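Local coordinates for protein beta-L-arabinobiosidase (Bacteroides thetaiotaomicron, PDB 5MQR) that probably hydrolyses arabinose-containing glycosidic linkages during the breakdown of plant pectin by a gut bacterium, at residues 413-418 / 461-466; 472-477 / 606-611; 530-535 / 543-548. All blocks are in the same frame, centred on the assembly; numbering follows the deposited sequence. Where two conformers were deposited one is given.

Contact 1. Residues 413-418 / 461-466; sequences AHADDD and VERKIP
Arg-463 reaches Asp-417 because its CG stands anti to the backbone N (chi1 -176°) and the chain then bends at chi2, which turns the guanidinium side-on to the carboxylate; Asp-417 places its own CG anti to its carbonyl carbon and comes to meet it from the opposite direction. The two flat groups end up nearly coplanar, their planes 9° apart. NE of Arg-463 donates to OD2 of Asp-417 at 2.9 Å, and NH2 of Arg-463 to OD1 of Asp-417 at 3.1 Å, each oxygen using its syn lone pair; the NE bond is almost straight (176°). OD2 also accepts from the indole NE1 of Trp-431, so a second residue positions the carboxylate. The remaining nitrogen, NH1 of Arg-463, donates to O of Lys-464 at 2.8 Å, which helps fix the rotation of the guanidinium, and CB of Ala-415 lies over one face of that group, 3.7 Å from NE of Arg-463. A water in the guanidinium plane links NH1 to the carbonyl of Ala-413. Farther along, CD of Pro-466 sits 3.8 Å from the centroid of the His-414 ring, almost on the ring normal, as a CH-pi contact, while ND1 of His-414 is hydrogen-bonded to Thr-609. With no backbone bonds between the two segments, side chains join one sheet to another, an arrangement consistent with the facing sheets of a beta-sandwich, probably of the sialidase-like CBM family.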
# COMPACT_ATOMS: atom_id res chain seq x y z
N ALA A 413 -2.28 8.12 4.01
CA ALA A 413 -3.12 9.13 4.59
C ALA A 413 -2.29 10.30 5.10
O ALA A 413 -1.15 10.13 5.53
CB ALA A 413 -3.89 8.54 5.74
N HIS A 414 -2.92 11.47 5.07
CA HIS A 414 -2.39 12.67 5.66
C HIS A 414 -2.32 12.56 7.18
O HIS A 414 -2.97 11.72 7.79
CB HIS A 414 -3.22 13.89 5.26
CG HIS A 414 -2.87 14.40 3.90
ND1 HIS A 414 -1.81 15.27 3.70
CD2 HIS A 414 -3.35 14.09 2.68
CE1 HIS A 414 -1.68 15.50 2.41
NE2 HIS A 414 -2.59 14.79 1.76
N ALA A 415 -1.53 13.45 7.75
CA ALA A 415 -1.30 13.50 9.17
C ALA A 415 -2.50 14.11 9.87
O ALA A 415 -3.09 15.10 9.41
CB ALA A 415 -0.06 14.34 9.47
N ASP A 416 -2.84 13.52 11.00
CA ASP A 416 -3.75 14.13 11.94
C ASP A 416 -3.44 13.46 13.28
O ASP A 416 -4.12 12.53 13.69
CB ASP A 416 -5.21 13.94 11.49
CG ASP A 416 -6.18 14.69 12.36
OD1 ASP A 416 -5.77 15.55 13.17
OD2 ASP A 416 -7.38 14.40 12.24
N ASP A 417 -2.40 13.96 13.94
CA ASP A 417 -1.69 13.23 14.96
C ASP A 417 -1.88 13.92 16.29
O ASP A 417 -1.64 15.12 16.42
CB ASP A 417 -0.19 13.17 14.63
CG ASP A 417 0.11 12.54 13.26
OD1 ASP A 417 -0.77 11.96 12.58
OD2 ASP A 417 1.29 12.63 12.86
N ASP A 418 -2.34 13.14 17.26
CA ASP A 418 -2.47 13.56 18.64
C ASP A 418 -1.52 12.67 19.43
O ASP A 418 -1.79 11.49 19.62
CB ASP A 418 -3.94 13.40 19.05
CG ASP A 418 -4.22 13.77 20.50
OD1 ASP A 418 -3.27 14.13 21.23
OD2 ASP A 418 -5.41 13.67 20.91
N VAL A 461 12.89 14.44 13.53
CA VAL A 461 11.68 13.69 13.20
C VAL A 461 11.21 14.10 11.79
O VAL A 461 11.39 15.25 11.40
CB VAL A 461 10.58 13.87 14.28
CG1 VAL A 461 11.09 13.44 15.65
CG2 VAL A 461 10.08 15.28 14.39
N GLU A 462 10.69 13.13 11.02
CA GLU A 462 10.14 13.35 9.68
C GLU A 462 8.74 12.73 9.65
O GLU A 462 8.57 11.57 10.02
CB GLU A 462 10.94 12.68 8.54
CG GLU A 462 12.45 12.78 8.54
CD GLU A 462 13.13 12.61 7.16
OE1 GLU A 462 12.50 12.16 6.19
OE2 GLU A 462 14.33 13.00 7.03
N ARG A 463 7.76 13.50 9.17
CA ARG A 463 6.42 12.97 8.91
C ARG A 463 6.24 12.81 7.41
O ARG A 463 6.13 13.79 6.67
CB ARG A 463 5.33 13.89 9.50
CG ARG A 463 3.92 13.38 9.37
CD ARG A 463 3.72 12.05 10.07
NE ARG A 463 2.34 11.68 10.37
CZ ARG A 463 1.52 10.99 9.57
NH1 ARG A 463 1.89 10.60 8.35
NH2 ARG A 463 0.31 10.67 9.99
N LYS A 464 6.25 11.56 6.95
CA LYS A 464 5.94 11.28 5.56
C LYS A 464 4.41 11.37 5.32
O LYS A 464 3.62 10.87 6.12
CB LYS A 464 6.48 9.92 5.16
CG LYS A 464 6.64 9.77 3.67
CD LYS A 464 7.66 8.69 3.32
CE LYS A 464 7.94 8.77 1.84
NZ LYS A 464 8.81 7.67 1.41
N ILE A 465 4.01 12.04 4.25
CA ILE A 465 2.59 12.24 3.91
C ILE A 465 2.40 11.92 2.43
O ILE A 465 3.39 11.82 1.70
CB ILE A 465 2.14 13.67 4.19
CG1 ILE A 465 3.02 14.67 3.45
CG2 ILE A 465 2.15 13.93 5.69
CD1 ILE A 465 2.41 16.03 3.32
N PRO A 466 1.14 11.78 1.97
CA PRO A 466 0.91 11.61 0.53
C PRO A 466 1.48 12.78 -0.26
O PRO A 466 1.27 13.94 0.11
CB PRO A 466 -0.63 11.56 0.40
CG PRO A 466 -1.13 11.22 1.75
CD PRO A 466 -0.13 11.82 2.72
O HOH W 1 -0.22 8.83 7.68
O HOH W 2 -2.54 9.94 9.84

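Contact 2. Residues 472-477 / 606-611; sequences KVSFDL and NVKTSS
Lys-472 and Ser-610 form one antiparallel hydrogen-bonded pair, and Ser-474 and Lys-608 the next. The backbone bonds come first: N of Lys-472 meets O of Ser-610 at 2.8 Å and N of Ser-610 returns to O of Lys-472 at 3.0 Å, while Ser-474 and Lys-608 exchange a second such couple. Val-473 and Thr-609 make the non-hydrogen-bonded pair between them, where CA of Thr-609 approaches O of Lys-472 at 3.2 Å in a CA-H...O contact.

Apolar contacts lie on the buried face. CG2 of Val-473 and CG2 of Thr-609 run side by side, 4.0 Å apart, and CG2 of Val-607 touches CB of Phe-475; with CG between the backbone N and the carbonyl carbon (chi1 55°), the ring of Phe-475 leads away to an edge-to-face stack with Phe-569.

Among polar side chains, ND2 of Asn-606 donates to OD2 of Asp-476 at 2.9 Å, within the amide plane but with the carboxylate turned 90° to it, and OD1 of Asp-476 is taken by His-531. With an alanine for Asp-476, Asn-606 ND2 and His-531 ND1 would probably each lose an acceptor oxygen and be freer to turn. A water joins OG of Ser-474 to O of Asn-606, and another bonds OG of Ser-610. The Val-473 and Thr-609 face is thus mainly hydrocarbon, OG1 of Thr-609 being bonded to His-414, while the other is polar and hydrated.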
# COMPACT_ATOMS: atom_id res chain seq x y z
N LYS A 472 -1.45 22.01 2.97
CA LYS A 472 -1.49 22.73 4.24
C LYS A 472 -0.93 21.83 5.31
O LYS A 472 -1.21 20.67 5.34
CB LYS A 472 -2.89 23.18 4.66
CG LYS A 472 -3.64 23.90 3.55
CD LYS A 472 -4.69 24.88 4.08
CE LYS A 472 -5.38 25.66 2.95
NZ LYS A 472 -6.47 24.83 2.35
N VAL A 473 -0.10 22.42 6.17
CA VAL A 473 0.57 21.76 7.27
C VAL A 473 0.32 22.63 8.49
O VAL A 473 0.65 23.80 8.46
CB VAL A 473 2.09 21.67 7.02
CG1 VAL A 473 2.81 21.04 8.22
CG2 VAL A 473 2.35 20.86 5.76
N SER A 474 -0.26 22.09 9.54
CA SER A 474 -0.37 22.85 10.77
C SER A 474 0.09 22.06 11.97
O SER A 474 0.07 20.83 11.96
CB SER A 474 -1.78 23.38 10.97
OG SER A 474 -2.66 22.30 11.12
N PHE A 475 0.53 22.78 12.98
CA PHE A 475 1.02 22.17 14.20
C PHE A 475 1.21 23.24 15.24
O PHE A 475 1.34 24.41 14.90
CB PHE A 475 2.35 21.40 13.97
CG PHE A 475 3.45 22.22 13.34
CD1 PHE A 475 4.33 22.95 14.14
CD2 PHE A 475 3.60 22.27 11.96
CE1 PHE A 475 5.32 23.72 13.57
CE2 PHE A 475 4.61 23.04 11.39
CZ PHE A 475 5.46 23.76 12.20
N ASP A 476 1.19 22.82 16.50
CA ASP A 476 1.54 23.69 17.62
C ASP A 476 3.01 23.49 17.94
O ASP A 476 3.51 22.38 17.92
CB ASP A 476 0.67 23.39 18.83
CG ASP A 476 -0.77 23.70 18.59
OD1 ASP A 476 -1.07 24.84 18.20
OD2 ASP A 476 -1.62 22.80 18.77
N LEU A 477 3.68 24.59 18.26
CA LEU A 477 5.13 24.64 18.42
C LEU A 477 5.46 25.40 19.67
O LEU A 477 4.93 26.50 19.89
CB LEU A 477 5.74 25.39 17.23
CG LEU A 477 7.24 25.67 17.18
CD1 LEU A 477 8.07 24.40 17.14
CD2 LEU A 477 7.49 26.50 15.93
N ASN A 606 -0.23 18.14 17.68
CA ASN A 606 -1.41 18.31 16.83
C ASN A 606 -1.01 18.55 15.37
O ASN A 606 -1.43 19.52 14.75
CB ASN A 606 -2.30 19.44 17.35
CG ASN A 606 -2.77 19.19 18.76
OD1 ASN A 606 -3.32 18.14 19.08
ND2 ASN A 606 -2.55 20.16 19.62
N VAL A 607 -0.18 17.65 14.85
CA VAL A 607 0.36 17.82 13.53
C VAL A 607 -0.73 17.36 12.56
O VAL A 607 -1.14 16.20 12.63
CB VAL A 607 1.64 16.97 13.36
CG1 VAL A 607 2.16 17.11 11.95
CG2 VAL A 607 2.69 17.38 14.38
N LYS A 608 -1.19 18.27 11.70
CA LYS A 608 -2.14 17.97 10.61
C LYS A 608 -1.61 18.37 9.25
O LYS A 608 -1.05 19.46 9.08
CB LYS A 608 -3.46 18.73 10.77
CG LYS A 608 -4.19 18.53 12.08
CD LYS A 608 -5.46 19.40 12.07
CE LYS A 608 -5.94 19.74 13.48
NZ LYS A 608 -6.56 18.56 14.16
N THR A 609 -1.86 17.53 8.26
CA THR A 609 -1.65 17.91 6.88
C THR A 609 -2.93 17.65 6.09
O THR A 609 -3.79 16.83 6.47
CB THR A 609 -0.42 17.23 6.24
OG1 THR A 609 -0.64 15.84 6.04
CG2 THR A 609 0.82 17.42 7.13
N SER A 610 -3.08 18.40 5.00
CA SER A 610 -4.15 18.16 4.03
C SER A 610 -3.74 18.72 2.68
O SER A 610 -2.81 19.55 2.58
CB SER A 610 -5.46 18.82 4.49
OG SER A 610 -5.29 20.21 4.56
N SER A 611 -4.45 18.24 1.67
CA SER A 611 -4.25 18.67 0.31
C SER A 611 -5.58 18.92 -0.39
O SER A 611 -6.52 18.14 -0.24
CB SER A 611 -3.48 17.61 -0.48
OG SER A 611 -3.26 18.08 -1.80
O HOH W 3 -5.85 21.47 2.25
O HOH W 4 -3.07 21.58 14.12

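Contact 3. Residues 530-535 / 543-548; sequences YHVEAV and IQVYVD
Tyr-530 opens the pairing by laying CD1 against CG1 of Val-547 at 3.9 Å, the two side chains crossing at a slant, while its hydroxyl bonds to the backbone of Glu-525. At His-531 the backbone N finds a side chain rather than a carbonyl: OD1 of Asp-548 accepts from it at 2.9 Å in an almost straight bond (175°). The torsion that sets CG of Asp-548 beside its own backbone N (chi1 -61°) folds the carboxylate back toward the strand, and N of Asp-548 in turn donates to O of His-531 at 2.8 Å. Val-532 brings CG1 to within 4.3 Å of CG1 of Val-545. Glu-533 trades backbone bonds with Tyr-546, and O of Glu-533 also lies in the plane of the tyrosine ring, 3.7 Å from CD1 of Tyr-546 at the edge. Ala-534, with only CB to offer, touches Ile-543 and Val-545 loosely. Val-535 ends the walk: its backbone pairs with Gln-544, and its CG2 meets CE1 of Tyr-546 at 4.1 Å. Chemically, the hairpin rests on a regular backbone ladder that an aspartate extends where the strand gives out, while Val-532, Ala-534, Val-545 and Val-547 make one face apolar and the other is mixed.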
# COMPACT_ATOMS: atom_id res chain seq x y z
N TYR A 530 2.76 28.40 19.95
CA TYR A 530 2.40 29.09 18.72
C TYR A 530 1.69 28.09 17.79
O TYR A 530 2.17 26.98 17.60
CB TYR A 530 3.67 29.60 18.03
CG TYR A 530 4.44 30.64 18.81
CD1 TYR A 530 3.97 31.96 18.90
CD2 TYR A 530 5.62 30.33 19.44
CE1 TYR A 530 4.68 32.93 19.61
CE2 TYR A 530 6.33 31.29 20.15
CZ TYR A 530 5.85 32.58 20.23
OH TYR A 530 6.55 33.50 20.91
N HIS A 531 0.55 28.48 17.24
CA HIS A 531 -0.11 27.68 16.26
C HIS A 531 0.40 28.08 14.87
O HIS A 531 0.14 29.20 14.41
CB HIS A 531 -1.63 27.80 16.36
CG HIS A 531 -2.33 26.82 15.48
ND1 HIS A 531 -2.25 25.46 15.69
CD2 HIS A 531 -3.07 26.99 14.36
CE1 HIS A 531 -2.93 24.83 14.74
NE2 HIS A 531 -3.43 25.74 13.92
N VAL A 532 1.12 27.17 14.22
CA VAL A 532 1.75 27.44 12.94
C VAL A 532 0.98 26.75 11.84
O VAL A 532 0.66 25.57 11.99
CB VAL A 532 3.19 26.92 12.88
CG1 VAL A 532 3.86 27.37 11.58
CG2 VAL A 532 3.97 27.43 14.08
N GLU A 533 0.66 27.49 10.78
CA GLU A 533 0.06 26.90 9.57
C GLU A 533 0.87 27.35 8.36
O GLU A 533 1.14 28.51 8.16
CB GLU A 533 -1.43 27.27 9.36
CG GLU A 533 -2.09 26.43 8.24
CD GLU A 533 -3.60 26.56 8.14
OE1 GLU A 533 -4.17 27.45 8.80
OE2 GLU A 533 -4.22 25.79 7.36
N ALA A 534 1.30 26.38 7.57
CA ALA A 534 2.05 26.64 6.36
C ALA A 534 1.20 26.17 5.16
O ALA A 534 0.72 25.03 5.15
CB ALA A 534 3.38 25.92 6.42
N VAL A 535 1.03 27.05 4.17
CA VAL A 535 0.31 26.74 2.95
C VAL A 535 1.29 26.84 1.78
O VAL A 535 1.83 27.93 1.53
CB VAL A 535 -0.87 27.71 2.74
CG1 VAL A 535 -1.64 27.35 1.47
CG2 VAL A 535 -1.74 27.71 3.99
N ILE A 543 5.08 29.63 -0.47
CA ILE A 543 4.75 29.22 0.87
C ILE A 543 4.26 30.47 1.63
O ILE A 543 4.90 31.53 1.57
CB ILE A 543 5.95 28.52 1.56
CG1 ILE A 543 5.67 28.25 3.05
CG2 ILE A 543 7.25 29.30 1.38
CD1 ILE A 543 6.59 27.22 3.71
N GLN A 544 3.12 30.34 2.30
CA GLN A 544 2.58 31.33 3.22
C GLN A 544 2.55 30.72 4.60
O GLN A 544 2.13 29.57 4.77
CB GLN A 544 1.18 31.70 2.83
CG GLN A 544 1.12 32.46 1.54
CD GLN A 544 -0.30 32.64 1.05
OE1 GLN A 544 -0.90 33.71 1.25
NE2 GLN A 544 -0.86 31.59 0.44
N VAL A 545 2.98 31.48 5.60
CA VAL A 545 3.08 30.98 6.96
C VAL A 545 2.19 31.83 7.84
O VAL A 545 2.18 33.07 7.74
CB VAL A 545 4.54 30.96 7.45
CG1 VAL A 545 4.62 30.63 8.92
CG2 VAL A 545 5.32 29.92 6.66
N TYR A 546 1.40 31.16 8.67
CA TYR A 546 0.54 31.83 9.62
C TYR A 546 0.95 31.41 11.02
O TYR A 546 1.29 30.25 11.26
CB TYR A 546 -0.93 31.45 9.38
CG TYR A 546 -1.47 31.84 8.01
CD1 TYR A 546 -1.26 31.04 6.89
CD2 TYR A 546 -2.22 33.01 7.85
CE1 TYR A 546 -1.77 31.41 5.64
CE2 TYR A 546 -2.74 33.37 6.62
CZ TYR A 546 -2.51 32.58 5.52
OH TYR A 546 -3.02 32.99 4.32
N VAL A 547 0.92 32.37 11.93
CA VAL A 547 1.10 32.09 13.33
C VAL A 547 -0.10 32.65 14.08
O VAL A 547 -0.43 33.86 13.95
CB VAL A 547 2.41 32.68 13.86
CG1 VAL A 547 2.47 32.57 15.39
CG2 VAL A 547 3.59 31.96 13.20
N ASP A 548 -0.74 31.78 14.87
CA ASP A 548 -1.93 32.14 15.66
C ASP A 548 -2.97 32.84 14.79
O ASP A 548 -3.57 33.82 15.18
CB ASP A 548 -1.54 33.03 16.87
CG ASP A 548 -0.58 32.33 17.84
OD1 ASP A 548 -0.59 31.08 17.91
OD2 ASP A 548 0.16 33.03 18.58
O HOH W 5 0.81 29.35 -0.71

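Contacts 2 and 3 are strand pairings within one curled antiparallel sheet, in which strands 416-417, 600-610, 470-479, 530-537 and 542-547 are successive neighbours; contact 1 instead joins short strand 416-417 of that sheet to strand 460-468 of the ten-strand sheet. Contacts 1 and 2 have centres about 8 Å apart, contacts 2 and 3 about 9 Å, and contacts 1 and 3 about 17 Å; contact 2 touches both of the others, which do not touch each other. Contact 1 is complete in the chain before contact 2 begins, whereas the hairpin of contact 3 arises between the two segments of contact 2. The result illustrates a general principle: a local hairpin and sequence-distant strands together build one sheet.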